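Local coordinates for 4-alpha-glucanotransferase (Streptococcus agalactiae, PDB 6M6T), which is an amylomaltase of the 4-alpha-glucanotransferase family, built on a TIM barrel, with bound glycans in its pockets, at residues L244-P250 / W305-Y311. Residues are numbered along the deposited sequence; the frame is centred on the assembly and turned at random.
Sequences LAIAGVP and WEIRGDY
Strands 245-249 and 303-308 are the two inner strands of a small four-stranded antiparallel sheet, set apart from the parallel TIM-barrel strands of this amylomaltase and flanked by strands 259-264 and 319-321. Build the pair antiparallel but strongly twisted: the axes of 245-249 and 305-308 come within 4.6 Å, with 135° between their N-to-C directions. The register is set by the hydrogen-bonded pair Ile246 and Ile307, where Ile246 N donates to Ile307 O at 2.8 Å and Ile307 N returns a weak bond to Ile246 O at 3.0 Å. Where the chain leaves strand 303-308, Gly309 N gives a weak bond to Leu244 O at 3.2 Å. At the other end the strands spread, and water 1 bridges them, donating to Gly248 O (2.6 Å) and Trp305 O (3.3 Å).

Apolar packing covers one face: Ile246 (chi1 p) lays CG1 3.9 Å from Ile307 CB and CD1 3.9 Å from Tyr311 CE1. Gly248 is extended (phi/psi 179/-153) and leaves room for Ile307 CD1, 3.6 Å from its CA; a CB there would clash. Ala245 and Glu306 share the other face, where the Glu306 carboxylate reaches Lys236 in a salt bridge.

Val249 points away from strand 303-308, and its side chain touches the bound AC1. Next to it, Trp305 (chi1 t) offers a ring face to Pro250 in a CH-pi contact, Pro250 CG sitting 3.4 Å from Trp305 CE3.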
ATOM      1  N   LEU A 244       4.015 -24.155  -4.398  1.00 55.87           N
ATOM      2  CA  LEU A 244       4.876 -25.159  -3.770  1.00 55.11           C
ATOM      3  C   LEU A 244       5.262 -24.726  -2.365  1.00 56.21           C
ATOM      4  O   LEU A 244       5.096 -25.486  -1.401  1.00 56.85           O
ATOM      5  CB  LEU A 244       6.139 -25.390  -4.606  1.00 50.12           C
ATOM      6  CG  LEU A 244       6.052 -25.928  -6.035  1.00 52.14           C
ATOM      7  CD1 LEU A 244       7.453 -26.238  -6.602  1.00 49.49           C
ATOM      8  CD2 LEU A 244       5.120 -27.137  -6.083  1.00 54.16           C
ATOM      9  N   ALA A 245       5.790 -23.505  -2.246  1.00 52.96           N
ATOM     10  CA  ALA A 245       6.073 -22.832  -0.991  1.00 47.44           C
ATOM     11  C   ALA A 245       5.350 -21.487  -0.949  1.00 55.81           C
ATOM     12  O   ALA A 245       5.073 -20.878  -1.990  1.00 58.10           O
ATOM     13  CB  ALA A 245       7.556 -22.625  -0.839  1.00 50.59           C
ATOM     14  N   ILE A 246       5.033 -21.020   0.260  1.00 48.70           N
ATOM     15  CA  ILE A 246       4.395 -19.724   0.443  1.00 57.38           C
ATOM     16  C   ILE A 246       5.318 -18.789   1.235  1.00 55.54           C
ATOM     17  O   ILE A 246       6.357 -19.191   1.782  1.00 49.67           O
ATOM     18  CB  ILE A 246       3.006 -19.823   1.122  1.00 55.92           C
ATOM     19  CG1 ILE A 246       3.104 -20.491   2.493  1.00 53.91           C
ATOM     20  CG2 ILE A 246       1.994 -20.520   0.206  1.00 45.81           C
ATOM     21  CD1 ILE A 246       1.947 -20.158   3.399  1.00 54.93           C
ATOM     22  N   ALA A 247       4.898 -17.522   1.294  1.00 51.27           N
ATOM     23  CA  ALA A 247       5.679 -16.450   1.890  1.00 50.37           C
ATOM     24  C   ALA A 247       5.293 -16.200   3.343  1.00 47.71           C
ATOM     25  O   ALA A 247       4.162 -16.437   3.769  1.00 52.52           O
ATOM     26  CB  ALA A 247       5.510 -15.167   1.084  1.00 45.32           C
ATOM     27  N   GLY A 248       6.259 -15.717   4.104  1.00 48.99           N
ATOM     28  CA  GLY A 248       6.031 -15.352   5.480  1.00 50.05           C
ATOM     29  C   GLY A 248       7.294 -14.843   6.147  1.00 48.49           C
ATOM     30  O   GLY A 248       8.215 -14.324   5.503  1.00 40.33           O
ATOM     31  N   VAL A 249       7.350 -15.012   7.458  1.00 50.24           N
ATOM     32  CA  VAL A 249       8.448 -14.461   8.230  1.00 49.82           C
ATOM     33  C   VAL A 249       8.432 -15.186   9.572  1.00 55.91           C
ATOM     34  O   VAL A 249       7.349 -15.461  10.115  1.00 54.72           O
ATOM     35  CB  VAL A 249       8.297 -12.934   8.334  1.00 54.49           C
ATOM     36  CG1 VAL A 249       7.399 -12.507   9.518  1.00 55.79           C
ATOM     37  CG2 VAL A 249       9.647 -12.250   8.291  1.00 54.91           C
ATOM     38  N   PRO A 250       9.582 -15.564  10.116  1.00 58.60           N
ATOM     39  CA  PRO A 250       9.602 -16.365  11.341  1.00 60.84           C
ATOM     40  C   PRO A 250       9.503 -15.497  12.589  1.00 63.51           C
ATOM     41  O   PRO A 250       9.546 -14.268  12.533  1.00 68.74           O
ATOM     42  CB  PRO A 250      10.963 -17.075  11.287  1.00 57.07           C
ATOM     43  CG  PRO A 250      11.785 -16.304  10.290  1.00 59.52           C
ATOM     44  CD  PRO A 250      10.938 -15.212   9.675  1.00 56.86           C
ATOM     45  N   TRP A 305      11.995 -15.615   3.564  1.00 46.63           N
ATOM     46  CA  TRP A 305      11.576 -16.780   4.328  1.00 50.02           C
ATOM     47  C   TRP A 305      10.537 -17.565   3.532  1.00 53.27           C
ATOM     48  O   TRP A 305       9.555 -16.991   3.054  1.00 46.90           O
ATOM     49  CB  TRP A 305      11.006 -16.340   5.670  1.00 47.47           C
ATOM     50  CG  TRP A 305      10.551 -17.461   6.516  1.00 55.87           C
ATOM     51  CD1 TRP A 305       9.276 -17.928   6.638  1.00 54.84           C
ATOM     52  CD2 TRP A 305      11.362 -18.265   7.377  1.00 52.87           C
ATOM     53  NE1 TRP A 305       9.244 -18.970   7.530  1.00 56.03           N
ATOM     54  CE2 TRP A 305      10.511 -19.196   7.998  1.00 52.11           C
ATOM     55  CE3 TRP A 305      12.725 -18.286   7.683  1.00 51.80           C
ATOM     56  CZ2 TRP A 305      10.977 -20.138   8.906  1.00 56.35           C
ATOM     57  CZ3 TRP A 305      13.186 -19.223   8.584  1.00 52.84           C
ATOM     58  CH2 TRP A 305      12.316 -20.135   9.188  1.00 57.08           C
ATOM     59  N   GLU A 306      10.759 -18.878   3.406  1.00 52.49           N
ATOM     60  CA  GLU A 306      10.022 -19.736   2.482  1.00 51.51           C
ATOM     61  C   GLU A 306       9.373 -20.883   3.260  1.00 59.95           C
ATOM     62  O   GLU A 306      10.006 -21.918   3.500  1.00 61.38           O
ATOM     63  CB  GLU A 306      10.949 -20.255   1.383  1.00 48.81           C
ATOM     64  CG  GLU A 306      10.234 -20.946   0.210  1.00 52.56           C
ATOM     65  CD  GLU A 306      11.157 -21.830  -0.661  1.00 64.97           C
ATOM     66  OE1 GLU A 306      11.372 -23.015  -0.308  1.00 73.23           O
ATOM     67  OE2 GLU A 306      11.650 -21.364  -1.719  1.00 61.15           O
ATOM     68  N   ILE A 307       8.104 -20.710   3.639  1.00 61.07           N
ATOM     69  CA  ILE A 307       7.352 -21.798   4.254  1.00 61.27           C
ATOM     70  C   ILE A 307       7.039 -22.840   3.191  1.00 61.68           C
ATOM     71  O   ILE A 307       6.544 -22.509   2.109  1.00 58.43           O
ATOM     72  CB  ILE A 307       6.053 -21.271   4.883  1.00 59.84           C
ATOM     73  CG1 ILE A 307       6.339 -20.109   5.848  1.00 61.14           C
ATOM     74  CG2 ILE A 307       5.303 -22.413   5.558  1.00 57.65           C
ATOM     75  CD1 ILE A 307       5.446 -18.890   5.660  1.00 55.59           C
ATOM     76  N   ARG A 308       7.324 -24.103   3.483  1.00 72.60           N
ATOM     77  CA  ARG A 308       6.962 -25.135   2.522  1.00 72.30           C
ATOM     78  C   ARG A 308       5.460 -25.408   2.591  1.00 75.69           C
ATOM     79  O   ARG A 308       4.742 -24.868   3.438  1.00 76.94           O
ATOM     80  CB  ARG A 308       7.749 -26.411   2.787  1.00 68.52           C
ATOM     81  CG  ARG A 308       7.691 -26.839   4.231  1.00 72.23           C
ATOM     82  CD  ARG A 308       8.713 -27.921   4.539  1.00 77.19           C
ATOM     83  NE  ARG A 308       9.065 -27.894   5.954  1.00 78.24           N
ATOM     84  CZ  ARG A 308      10.144 -27.291   6.447  1.00 75.21           C
ATOM     85  NH1 ARG A 308      11.002 -26.677   5.636  1.00 69.27           N
ATOM     86  NH2 ARG A 308      10.368 -27.304   7.758  1.00 71.75           N
ATOM     87  N   GLY A 309       4.976 -26.255   1.675  1.00 73.91           N
ATOM     88  CA  GLY A 309       3.648 -26.825   1.821  1.00 73.91           C
ATOM     89  C   GLY A 309       3.675 -27.694   3.060  1.00 81.01           C
ATOM     90  O   GLY A 309       4.725 -27.776   3.698  1.00 82.27           O
ATOM     91  N   ASP A 310       2.573 -28.350   3.421  1.00 84.19           N
ATOM     92  CA  ASP A 310       2.516 -29.164   4.644  1.00 83.11           C
ATOM     93  C   ASP A 310       3.063 -28.396   5.851  1.00 83.90           C
ATOM     94  O   ASP A 310       3.807 -28.926   6.681  1.00 82.26           O
ATOM     95  CB  ASP A 310       3.222 -30.528   4.464  1.00 90.44           C
ATOM     96  CG  ASP A 310       4.752 -30.431   4.246  1.00 88.36           C
ATOM     97  OD1 ASP A 310       5.519 -30.404   5.239  1.00 82.48           O
ATOM     98  OD2 ASP A 310       5.189 -30.404   3.068  1.00 88.04           O
ATOM     99  N   TYR A 311       2.680 -27.127   5.957  1.00 83.48           N
ATOM    100  CA  TYR A 311       3.046 -26.344   7.123  1.00 76.91           C
ATOM    101  C   TYR A 311       2.023 -26.561   8.227  1.00 76.04           C
ATOM    102  O   TYR A 311       0.882 -26.954   7.979  1.00 76.39           O
ATOM    103  CB  TYR A 311       3.150 -24.855   6.778  1.00 73.13           C
ATOM    104  CG  TYR A 311       1.864 -24.204   6.307  1.00 69.54           C
ATOM    105  CD1 TYR A 311       1.535 -24.165   4.956  1.00 68.82           C
ATOM    106  CD2 TYR A 311       0.987 -23.604   7.213  1.00 70.26           C
ATOM    107  CE1 TYR A 311       0.351 -23.554   4.513  1.00 64.97           C
ATOM    108  CE2 TYR A 311      -0.202 -23.004   6.779  1.00 69.12           C
ATOM    109  CZ  TYR A 311      -0.508 -22.981   5.426  1.00 60.50           C
ATOM    110  OH  TYR A 311      -1.670 -22.391   4.984  1.00 59.89           O
TER
HETATM  111  O   HOH W   1       9.240 -13.730   3.194  1.00 38.80           O